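Local coordinates for protein NalD (PDB 5DAJ) that represses the MexAB-OprM multidrug efflux pump as a secondary TetR-family regulator, a repression lifted when novobiocin binds, at residues M135-C140 with I161-L166. Residues are numbered along the deposited sequence; the frame is centred on the assembly and turned at random.
Sequences MFIELC and IASRAL
Ile137 and Ser163 carry most of the surface buried between helices 123-145 and 159-179, followed by Cys140. Ser163 sets its small side chain between Ile137 and Cys140: its CB lies 3.5 Å from Ile137 O and 3.6 Å from Cys140 CB. Cys140 and Ser163 are also the nearest CA pair across the two segments, at 5.3 Å. Ser163 OG, placed between its own backbone N and carbonyl carbon (chi1 54°), turns back to its own helix, where Arg160 O is its main hydrogen-bond partner and Pro159 O a second acceptor; the buried hydroxyl is thus satisfied without the partner helix. On Ile137, the CG2 branch does the touching. It sits over one face of the Arg164 guanidinium, displaced toward the rim, with CG2 3.6 Å from Arg164 NH1, and the two side chains cross at about a right angle. Arg164 NH1 also forms a salt bridge with Glu141 and a hydrogen bond with Arg160 O, which should restrain the guanidinium. Leu183 of the second subunit packs on Ile137. The axes of 135-140 and 161-166 come within 8.6 Å, their directions 134° apart, a helix-helix crossing within the all-helical C-terminal domain of a TetR-family regulator, beside its dimer interface.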
HETATM    1  N   MSE A 135      -3.482  -8.408  13.985  1.00 49.65           N
HETATM    2  CA  MSE A 135      -3.236  -8.253  15.410  1.00 55.75           C
HETATM    3  C   MSE A 135      -3.174  -6.803  15.798  1.00 54.86           C
HETATM    4  O   MSE A 135      -3.827  -6.393  16.760  1.00 63.41           O
HETATM    5  CB  MSE A 135      -1.942  -8.978  15.727  1.00 66.26           C
HETATM    6  CG  MSE A 135      -1.621  -8.920  17.193  1.00 98.98           C
HETATM    7 SE   MSE A 135       0.238  -9.403  17.632  1.00162.46          SE
HETATM    8  CE  MSE A 135       0.109 -11.421  17.450  1.00170.85           C
ATOM      9  N   PHE A 136      -2.382  -6.015  15.072  1.00 49.47           N
ATOM     10  CA  PHE A 136      -2.312  -4.568  15.322  1.00 50.80           C
ATOM     11  C   PHE A 136      -3.708  -3.923  15.291  1.00 46.66           C
ATOM     12  O   PHE A 136      -4.060  -3.115  16.153  1.00 50.09           O
ATOM     13  CB  PHE A 136      -1.407  -3.873  14.297  1.00 52.61           C
ATOM     14  CG  PHE A 136      -1.409  -2.371  14.417  1.00 56.56           C
ATOM     15  CD1 PHE A 136      -0.602  -1.740  15.354  1.00 58.87           C
ATOM     16  CD2 PHE A 136      -2.248  -1.594  13.624  1.00 57.94           C
ATOM     17  CE1 PHE A 136      -0.618  -0.358  15.489  1.00 63.41           C
ATOM     18  CE2 PHE A 136      -2.275  -0.208  13.753  1.00 66.63           C
ATOM     19  CZ  PHE A 136      -1.455   0.410  14.687  1.00 65.63           C
ATOM     20  N   ILE A 137      -4.489  -4.299  14.290  1.00 47.22           N
ATOM     21  CA  ILE A 137      -5.864  -3.813  14.151  1.00 45.57           C
ATOM     22  C   ILE A 137      -6.741  -4.206  15.340  1.00 47.89           C
ATOM     23  O   ILE A 137      -7.520  -3.389  15.848  1.00 48.17           O
ATOM     24  CB  ILE A 137      -6.491  -4.286  12.819  1.00 45.68           C
ATOM     25  CG1 ILE A 137      -5.841  -3.502  11.672  1.00 45.36           C
ATOM     26  CG2 ILE A 137      -8.006  -4.094  12.820  1.00 44.73           C
ATOM     27  CD1 ILE A 137      -6.303  -3.882  10.285  1.00 46.35           C
ATOM     28  N   GLU A 138      -6.620  -5.459  15.770  1.00 52.50           N
ATOM     29  CA  GLU A 138      -7.391  -5.963  16.923  1.00 56.70           C
ATOM     30  C   GLU A 138      -7.032  -5.248  18.229  1.00 54.55           C
ATOM     31  O   GLU A 138      -7.902  -4.978  19.056  1.00 63.87           O
ATOM     32  CB  GLU A 138      -7.245  -7.483  17.065  1.00 59.45           C
ATOM     33  CG  GLU A 138      -8.255  -8.245  16.227  1.00 66.41           C
ATOM     34  CD  GLU A 138      -7.936  -9.725  16.092  1.00 74.16           C
ATOM     35  OE1 GLU A 138      -7.254 -10.278  16.996  1.00 74.24           O
ATOM     36  OE2 GLU A 138      -8.381 -10.327  15.080  1.00 95.40           O
ATOM     37  N   LEU A 139      -5.753  -4.937  18.392  1.00 54.17           N
ATOM     38  CA  LEU A 139      -5.273  -4.159  19.546  1.00 60.87           C
ATOM     39  C   LEU A 139      -5.859  -2.752  19.584  1.00 60.20           C
ATOM     40  O   LEU A 139      -6.364  -2.318  20.621  1.00 62.90           O
ATOM     41  CB  LEU A 139      -3.742  -4.067  19.553  1.00 63.56           C
ATOM     42  CG  LEU A 139      -2.968  -4.871  20.607  1.00 71.54           C
ATOM     43  CD1 LEU A 139      -3.387  -6.332  20.684  1.00 71.42           C
ATOM     44  CD2 LEU A 139      -1.474  -4.782  20.330  1.00 81.24           C
ATOM     45  N   CYS A 140      -5.788  -2.055  18.453  1.00 58.18           N
ATOM     46  CA  CYS A 140      -6.380  -0.715  18.334  1.00 58.39           C
ATOM     47  C   CYS A 140      -7.884  -0.734  18.577  1.00 55.57           C
ATOM     48  O   CYS A 140      -8.411   0.090  19.325  1.00 59.87           O
ATOM     49  CB  CYS A 140      -6.107  -0.113  16.964  1.00 54.50           C
ATOM     50  SG  CYS A 140      -4.382   0.328  16.746  1.00 73.10           S
ATOM     51  N   ILE A 161     -14.244   0.590  12.921  1.00 40.46           N
ATOM     52  CA  ILE A 161     -13.941   1.527  11.826  1.00 38.59           C
ATOM     53  C   ILE A 161     -12.718   2.381  12.135  1.00 39.44           C
ATOM     54  O   ILE A 161     -11.880   2.609  11.257  1.00 42.51           O
ATOM     55  CB  ILE A 161     -15.143   2.462  11.531  1.00 36.94           C
ATOM     56  CG1 ILE A 161     -16.332   1.664  10.983  1.00 40.05           C
ATOM     57  CG2 ILE A 161     -14.776   3.579  10.551  1.00 44.40           C
ATOM     58  CD1 ILE A 161     -16.095   0.946   9.663  1.00 41.43           C
ATOM     59  N   ALA A 162     -12.629   2.842  13.374  1.00 38.87           N
ATOM     60  CA  ALA A 162     -11.519   3.688  13.818  1.00 41.23           C
ATOM     61  C   ALA A 162     -10.168   2.996  13.624  1.00 40.73           C
ATOM     62  O   ALA A 162      -9.246   3.574  13.053  1.00 48.73           O
ATOM     63  CB  ALA A 162     -11.698   4.080  15.277  1.00 40.08           C
ATOM     64  N   SER A 163     -10.060   1.755  14.089  1.00 43.00           N
ATOM     65  CA  SER A 163      -8.799   1.005  13.975  1.00 44.21           C
ATOM     66  C   SER A 163      -8.405   0.776  12.523  1.00 42.18           C
ATOM     67  O   SER A 163      -7.218   0.789  12.184  1.00 50.44           O
ATOM     68  CB  SER A 163      -8.874  -0.339  14.706  1.00 49.08           C
ATOM     69  OG  SER A 163      -9.980  -1.090  14.255  1.00 54.98           O
ATOM     70  N   ARG A 164      -9.403   0.563  11.677  1.00 37.63           N
ATOM     71  CA  ARG A 164      -9.172   0.279  10.255  1.00 37.75           C
ATOM     72  C   ARG A 164      -8.834   1.536   9.471  1.00 37.13           C
ATOM     73  O   ARG A 164      -7.958   1.505   8.619  1.00 38.06           O
ATOM     74  CB  ARG A 164     -10.365  -0.434   9.634  1.00 36.82           C
ATOM     75  CG  ARG A 164     -10.421  -1.887  10.060  1.00 37.58           C
ATOM     76  CD  ARG A 164     -11.807  -2.465  10.026  1.00 39.54           C
ATOM     77  NE  ARG A 164     -11.770  -3.868  10.439  1.00 41.08           N
ATOM     78  CZ  ARG A 164     -11.645  -4.304  11.694  1.00 39.77           C
ATOM     79  NH1 ARG A 164     -11.501  -3.474  12.709  1.00 41.24           N
ATOM     80  NH2 ARG A 164     -11.655  -5.601  11.933  1.00 42.95           N
ATOM     81  N   ALA A 165      -9.522   2.630   9.778  1.00 32.38           N
ATOM     82  CA  ALA A 165      -9.205   3.932   9.190  1.00 37.75           C
ATOM     83  C   ALA A 165      -7.775   4.326   9.533  1.00 39.03           C
ATOM     84  O   ALA A 165      -6.998   4.701   8.648  1.00 45.23           O
ATOM     85  CB  ALA A 165     -10.174   5.004   9.678  1.00 39.34           C
ATOM     86  N   LEU A 166      -7.424   4.187  10.808  1.00 37.68           N
ATOM     87  CA  LEU A 166      -6.081   4.542  11.282  1.00 38.86           C
ATOM     88  C   LEU A 166      -5.007   3.706  10.609  1.00 37.01           C
ATOM     89  O   LEU A 166      -4.044   4.241  10.085  1.00 36.86           O
ATOM     90  CB  LEU A 166      -5.947   4.387  12.799  1.00 42.33           C
ATOM     91  CG  LEU A 166      -4.551   4.690  13.373  1.00 43.92           C
ATOM     92  CD1 LEU A 166      -4.047   6.071  12.994  1.00 44.07           C
ATOM     93  CD2 LEU A 166      -4.560   4.552  14.879  1.00 45.39           C
TER